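Long-range contact in phenylalanine--tRNA ligase beta subunit (Pyrococcus horikoshii, PDB 2CXI), which forms, together with the alpha subunit, the tetrameric synthetase that uses ATP to attach phenylalanine to its cognate tRNA, this chain being an N-terminal part of the beta subunit: residues Lys52-Gly64 and Gln121-Phe133. Numbering follows the deposited sequence.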
loop_
_atom_site.group_PDB
_atom_site.type_symbol
_atom_site.label_atom_id
_atom_site.label_comp_id
_atom_site.label_asym_id
_atom_site.label_seq_id
_atom_site.Cartn_x
_atom_site.Cartn_y
_atom_site.Cartn_z
ATOM N N LYS A 52 -11.357 18.832 43.989
ATOM C CA LYS A 52 -12.662 19.155 44.465
ATOM C C LYS A 52 -13.681 19.102 43.324
ATOM O O LYS A 52 -14.860 18.982 43.571
ATOM C CB LYS A 52 -12.619 20.515 45.175
ATOM C CG LYS A 52 -11.748 20.487 46.457
ATOM C CD LYS A 52 -12.115 19.289 47.359
ATOM C CE LYS A 52 -11.345 19.274 48.696
ATOM N NZ LYS A 52 -11.778 20.317 49.696
ATOM N N ASP A 53 -13.228 19.164 42.080
ATOM C CA ASP A 53 -14.178 19.179 40.951
ATOM C C ASP A 53 -14.304 17.792 40.263
ATOM O O ASP A 53 -13.477 17.383 39.424
ATOM C CB ASP A 53 -13.820 20.338 40.006
ATOM C CG ASP A 53 -14.894 20.626 38.976
ATOM O OD1 ASP A 53 -15.743 19.747 38.694
ATOM O OD2 ASP A 53 -14.936 21.715 38.373
ATOM N N THR A 54 -15.357 17.072 40.632
ATOM C CA THR A 54 -15.618 15.709 40.128
ATOM C C THR A 54 -16.011 15.628 38.619
ATOM O O THR A 54 -16.100 14.538 38.030
ATOM C CB THR A 54 -16.715 15.087 40.989
ATOM O OG1 THR A 54 -17.115 13.835 40.414
ATOM C CG2 THR A 54 -18.013 15.955 40.941
ATOM N N ASN A 55 -16.237 16.793 38.024
ATOM C CA ASN A 55 -16.650 16.920 36.619
ATOM C C ASN A 55 -15.536 17.439 35.702
ATOM O O ASN A 55 -15.766 17.671 34.517
ATOM C CB ASN A 55 -17.860 17.857 36.540
ATOM C CG ASN A 55 -19.059 17.278 37.227
ATOM O OD1 ASN A 55 -19.640 17.892 38.131
ATOM N ND2 ASN A 55 -19.419 16.058 36.844
ATOM N N ARG A 56 -14.339 17.633 36.274
ATOM C CA ARG A 56 -13.207 18.175 35.528
ATOM C C ARG A 56 -11.962 17.249 35.597
ATOM O O ARG A 56 -11.017 17.525 36.353
ATOM C CB ARG A 56 -12.914 19.629 35.972
ATOM C CG ARG A 56 -13.750 20.681 35.184
ATOM C CD ARG A 56 -13.356 22.107 35.381
ATOM N NE ARG A 56 -12.081 22.379 34.750
ATOM C CZ ARG A 56 -11.580 23.589 34.563
ATOM N NH1 ARG A 56 -12.257 24.671 34.979
ATOM N NH2 ARG A 56 -10.389 23.729 33.965
ATOM N N PRO A 57 -11.969 16.168 34.802
ATOM C CA PRO A 57 -10.800 15.276 34.689
ATOM C C PRO A 57 -9.504 16.032 34.293
ATOM O O PRO A 57 -8.423 15.585 34.629
ATOM C CB PRO A 57 -11.195 14.257 33.588
ATOM C CG PRO A 57 -12.689 14.383 33.435
ATOM C CD PRO A 57 -13.123 15.703 33.990
ATOM N N ASP A 58 -9.633 17.168 33.619
ATOM C CA ASP A 58 -8.483 17.957 33.212
ATOM C C ASP A 58 -7.676 18.389 34.432
ATOM O O ASP A 58 -6.486 18.623 34.312
ATOM C CB ASP A 58 -8.859 19.153 32.320
ATOM C CG ASP A 58 -9.552 20.282 33.061
ATOM O OD1 ASP A 58 -8.905 21.302 33.391
ATOM O OD2 ASP A 58 -10.751 20.268 33.346
ATOM N N LEU A 59 -8.336 18.435 35.612
ATOM C CA LEU A 59 -7.720 18.948 36.819
ATOM C C LEU A 59 -7.120 17.865 37.660
ATOM O O LEU A 59 -6.700 18.157 38.787
ATOM C CB LEU A 59 -8.749 19.741 37.665
ATOM C CG LEU A 59 -8.881 21.258 37.491
ATOM C CD1 LEU A 59 -8.216 21.786 36.250
ATOM C CD2 LEU A 59 -10.310 21.835 37.618
ATOM N N TRP A 60 -7.054 16.636 37.156
ATOM C CA TRP A 60 -6.618 15.507 37.990
ATOM C C TRP A 60 -5.218 15.020 37.750
ATOM O O TRP A 60 -4.945 13.813 37.914
ATOM C CB TRP A 60 -7.574 14.311 37.871
ATOM C CG TRP A 60 -8.965 14.598 38.190
ATOM C CD1 TRP A 60 -9.470 15.689 38.860
ATOM C CD2 TRP A 60 -10.081 13.787 37.845
ATOM N NE1 TRP A 60 -10.836 15.599 38.934
ATOM C CE2 TRP A 60 -11.235 14.439 38.314
ATOM C CE3 TRP A 60 -10.226 12.555 37.163
ATOM C CZ2 TRP A 60 -12.518 13.917 38.135
ATOM C CZ3 TRP A 60 -11.502 12.051 36.981
ATOM C CH2 TRP A 60 -12.628 12.733 37.476
ATOM N N SER A 61 -4.314 15.918 37.342
ATOM C CA SER A 61 -2.916 15.560 37.238
ATOM C C SER A 61 -2.064 16.800 37.404
ATOM O O SER A 61 -2.577 17.933 37.333
ATOM C CB SER A 61 -2.617 14.917 35.855
ATOM O OG SER A 61 -2.694 15.917 34.845
ATOM N N ALA A 62 -0.753 16.588 37.509
ATOM C CA ALA A 62 0.208 17.714 37.630
ATOM C C ALA A 62 0.075 18.685 36.471
ATOM O O ALA A 62 0.168 19.915 36.641
ATOM C CB ALA A 62 1.648 17.194 37.682
ATOM N N GLU A 63 -0.121 18.121 35.269
ATOM C CA GLU A 63 -0.164 18.971 34.071
ATOM C C GLU A 63 -1.346 19.936 34.153
ATOM O O GLU A 63 -1.223 21.126 33.819
ATOM C CB GLU A 63 -0.232 18.137 32.761
ATOM C CG GLU A 63 0.934 17.163 32.570
ATOM C CD GLU A 63 0.730 15.814 33.258
ATOM O OE1 GLU A 63 -0.264 15.613 33.985
ATOM O OE2 GLU A 63 1.558 14.924 33.062
ATOM N N GLY A 64 -2.506 19.406 34.540
ATOM C CA GLY A 64 -3.738 20.195 34.599
ATOM C C GLY A 64 -3.708 21.216 35.739
ATOM O O GLY A 64 -4.194 22.347 35.600
ATOM N N GLN A 121 2.781 10.394 36.314
ATOM C CA GLN A 121 1.599 11.239 36.144
ATOM C C GLN A 121 0.641 10.726 35.017
ATOM O O GLN A 121 -0.606 10.694 35.162
ATOM C CB GLN A 121 2.019 12.678 35.852
ATOM C CG GLN A 121 2.500 13.453 37.080
ATOM C CD GLN A 121 1.449 13.419 38.191
ATOM O OE1 GLN A 121 0.325 13.901 38.002
ATOM N NE2 GLN A 121 1.775 12.759 39.296
HETATM N N MSE A 122 1.233 10.372 33.886
HETATM C CA MSE A 122 0.464 9.870 32.743
HETATM C C MSE A 122 -0.285 8.600 33.146
HETATM O O MSE A 122 -1.480 8.487 32.889
HETATM C CB MSE A 122 1.414 9.644 31.562
HETATM C CG MSE A 122 0.781 9.258 30.224
HETATM SE SE MSE A 122 2.236 8.783 28.880
HETATM C CE MSE A 122 3.631 9.726 29.832
ATOM N N ILE A 123 0.391 7.665 33.821
ATOM C CA ILE A 123 -0.244 6.449 34.357
ATOM C C ILE A 123 -1.336 6.695 35.422
ATOM O O ILE A 123 -2.406 6.077 35.385
ATOM C CB ILE A 123 0.837 5.442 34.902
ATOM C CG1 ILE A 123 1.750 4.964 33.753
ATOM C CG2 ILE A 123 0.181 4.274 35.653
ATOM C CD1 ILE A 123 2.863 3.925 34.157
ATOM N N GLN A 124 -1.058 7.571 36.382
ATOM C CA GLN A 124 -2.051 7.893 37.410
ATOM C C GLN A 124 -3.294 8.557 36.760
ATOM O O GLN A 124 -4.430 8.252 37.132
ATOM C CB GLN A 124 -1.443 8.851 38.407
ATOM C CG GLN A 124 -2.366 9.239 39.512
ATOM C CD GLN A 124 -1.663 10.069 40.574
ATOM O OE1 GLN A 124 -1.669 9.708 41.752
ATOM N NE2 GLN A 124 -1.112 11.207 40.168
ATOM N N LEU A 125 -3.057 9.435 35.792
ATOM C CA LEU A 125 -4.153 10.119 35.082
ATOM C C LEU A 125 -5.034 9.121 34.311
ATOM O O LEU A 125 -6.280 9.144 34.365
ATOM C CB LEU A 125 -3.634 11.255 34.195
ATOM C CG LEU A 125 -4.715 12.073 33.450
ATOM C CD1 LEU A 125 -5.680 12.737 34.423
ATOM C CD2 LEU A 125 -4.032 13.106 32.554
ATOM N N GLN A 126 -4.374 8.184 33.664
ATOM C CA GLN A 126 -5.053 7.088 32.997
ATOM C C GLN A 126 -5.965 6.335 33.988
ATOM O O GLN A 126 -7.150 6.104 33.719
ATOM C CB GLN A 126 -3.953 6.244 32.322
ATOM C CG GLN A 126 -4.249 4.890 31.929
ATOM C CD GLN A 126 -3.037 4.272 31.218
ATOM O OE1 GLN A 126 -3.210 3.416 30.388
ATOM N NE2 GLN A 126 -1.822 4.731 31.540
ATOM N N GLU A 127 -5.446 6.013 35.173
ATOM C CA GLU A 127 -6.239 5.330 36.175
ATOM C C GLU A 127 -7.327 6.221 36.762
ATOM O O GLU A 127 -8.441 5.765 36.961
ATOM C CB GLU A 127 -5.352 4.791 37.308
ATOM C CG GLU A 127 -4.294 3.786 36.849
ATOM C CD GLU A 127 -3.199 3.478 37.892
ATOM O OE1 GLU A 127 -3.171 4.076 39.011
ATOM O OE2 GLU A 127 -2.345 2.620 37.584
ATOM N N LYS A 128 -7.000 7.460 37.109
ATOM C CA LYS A 128 -8.015 8.353 37.740
ATOM C C LYS A 128 -9.159 8.653 36.784
ATOM O O LYS A 128 -10.327 8.636 37.174
ATOM C CB LYS A 128 -7.388 9.668 38.196
ATOM C CG LYS A 128 -6.268 9.494 39.219
ATOM C CD LYS A 128 -6.776 8.984 40.586
ATOM C CE LYS A 128 -5.597 8.497 41.417
ATOM N NZ LYS A 128 -6.015 8.151 42.836
ATOM N N ILE A 129 -8.853 8.900 35.506
ATOM C CA ILE A 129 -9.960 9.081 34.548
ATOM C C ILE A 129 -10.847 7.828 34.460
ATOM O O ILE A 129 -12.086 7.914 34.505
ATOM C CB ILE A 129 -9.450 9.508 33.125
ATOM C CG1 ILE A 129 -8.796 10.910 33.203
ATOM C CG2 ILE A 129 -10.644 9.484 32.122
ATOM C CD1 ILE A 129 -8.185 11.357 31.918
ATOM N N ALA A 130 -10.216 6.672 34.313
ATOM C CA ALA A 130 -10.953 5.407 34.179
ATOM C C ALA A 130 -11.778 5.058 35.400
ATOM O O ALA A 130 -12.856 4.514 35.273
ATOM C CB ALA A 130 -9.993 4.260 33.868
ATOM N N LEU A 131 -11.272 5.364 36.590
ATOM C CA LEU A 131 -12.011 5.008 37.816
ATOM C C LEU A 131 -13.296 5.792 37.986
ATOM O O LEU A 131 -14.365 5.197 38.174
ATOM C CB LEU A 131 -11.136 5.199 39.064
ATOM C CG LEU A 131 -11.752 5.138 40.476
ATOM C CD1 LEU A 131 -12.321 3.789 40.841
ATOM C CD2 LEU A 131 -10.622 5.529 41.452
ATOM N N THR A 132 -13.156 7.122 37.941
ATOM C CA THR A 132 -14.195 8.097 38.292
ATOM C C THR A 132 -15.064 8.484 37.096
ATOM O O THR A 132 -16.262 8.210 37.039
ATOM C CB THR A 132 -13.508 9.397 38.783
ATOM O OG1 THR A 132 -12.603 9.094 39.857
ATOM C CG2 THR A 132 -14.504 10.312 39.415
ATOM N N PHE A 133 -14.440 9.163 36.150
ATOM C CA PHE A 133 -15.131 9.588 34.924
ATOM C C PHE A 133 -15.585 8.368 34.129
ATOM O O PHE A 133 -16.689 8.343 33.585
ATOM C CB PHE A 133 -14.166 10.466 34.104
ATOM C CG PHE A 133 -14.786 11.123 32.901
ATOM C CD1 PHE A 133 -15.633 12.197 33.041
ATOM C CD2 PHE A 133 -14.467 10.668 31.612
ATOM C CE1 PHE A 133 -16.173 12.842 31.906
ATOM C CE2 PHE A 133 -15.015 11.272 30.471
ATOM C CZ PHE A 133 -15.849 12.375 30.615
#
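Pro57, Trp60 and Ser61 lie along helix 121-133 as the loop of 52-64 runs antiparallel to it, with CA atoms 6.3 Å apart at Pro57 and Ile129 and 6.0 Å at Ser61 and Leu125. Trp60, long and flat, supplies the broadest surface: its benzo half lies obliquely against the last turns of the helix, CH2 coming 3.6 Å from Thr132 CG2 and CZ3 3.6 Å from Lys128 O, while Ile129 CA and Phe133 N meet its edge. Two things fix the indole's rotation: Pro57 CA packs over the centre of one face, and NE1 donates to Asp53 O (3.2 Å) near the ring plane. With an alanine at this tryptophan, a gap would probably open against Lys128 and Thr132, and Asp53 O would lose one of its two donors. The rigid ring of Pro57 makes a CH-pi contact, CG sitting 4.1 Å from the centroid of the Phe133 ring, over its face. The contact thus joins the loop leading into helix 62-72 to the helix of the B3/4 domain, which also packs on strand 140-146 and helix 240-255. Leu125, with CG anti to its own nitrogen (chi1 -178°), is branched and so serves two neighbours, CD1 meeting Trp60 O and CD2 Ser61. Beyond it Gln121, bent at chi2, suits its place because an amide both accepts and donates: OE1 receives Ala62 N (2.9 Å, 165°), from above the carbonyl plane, while NE2 donates to Asp5 O. Ser61, small enough for the N-cap, gives its hydroxyl proton to Glu63 OE1, whose carboxylate also pairs with Arg257.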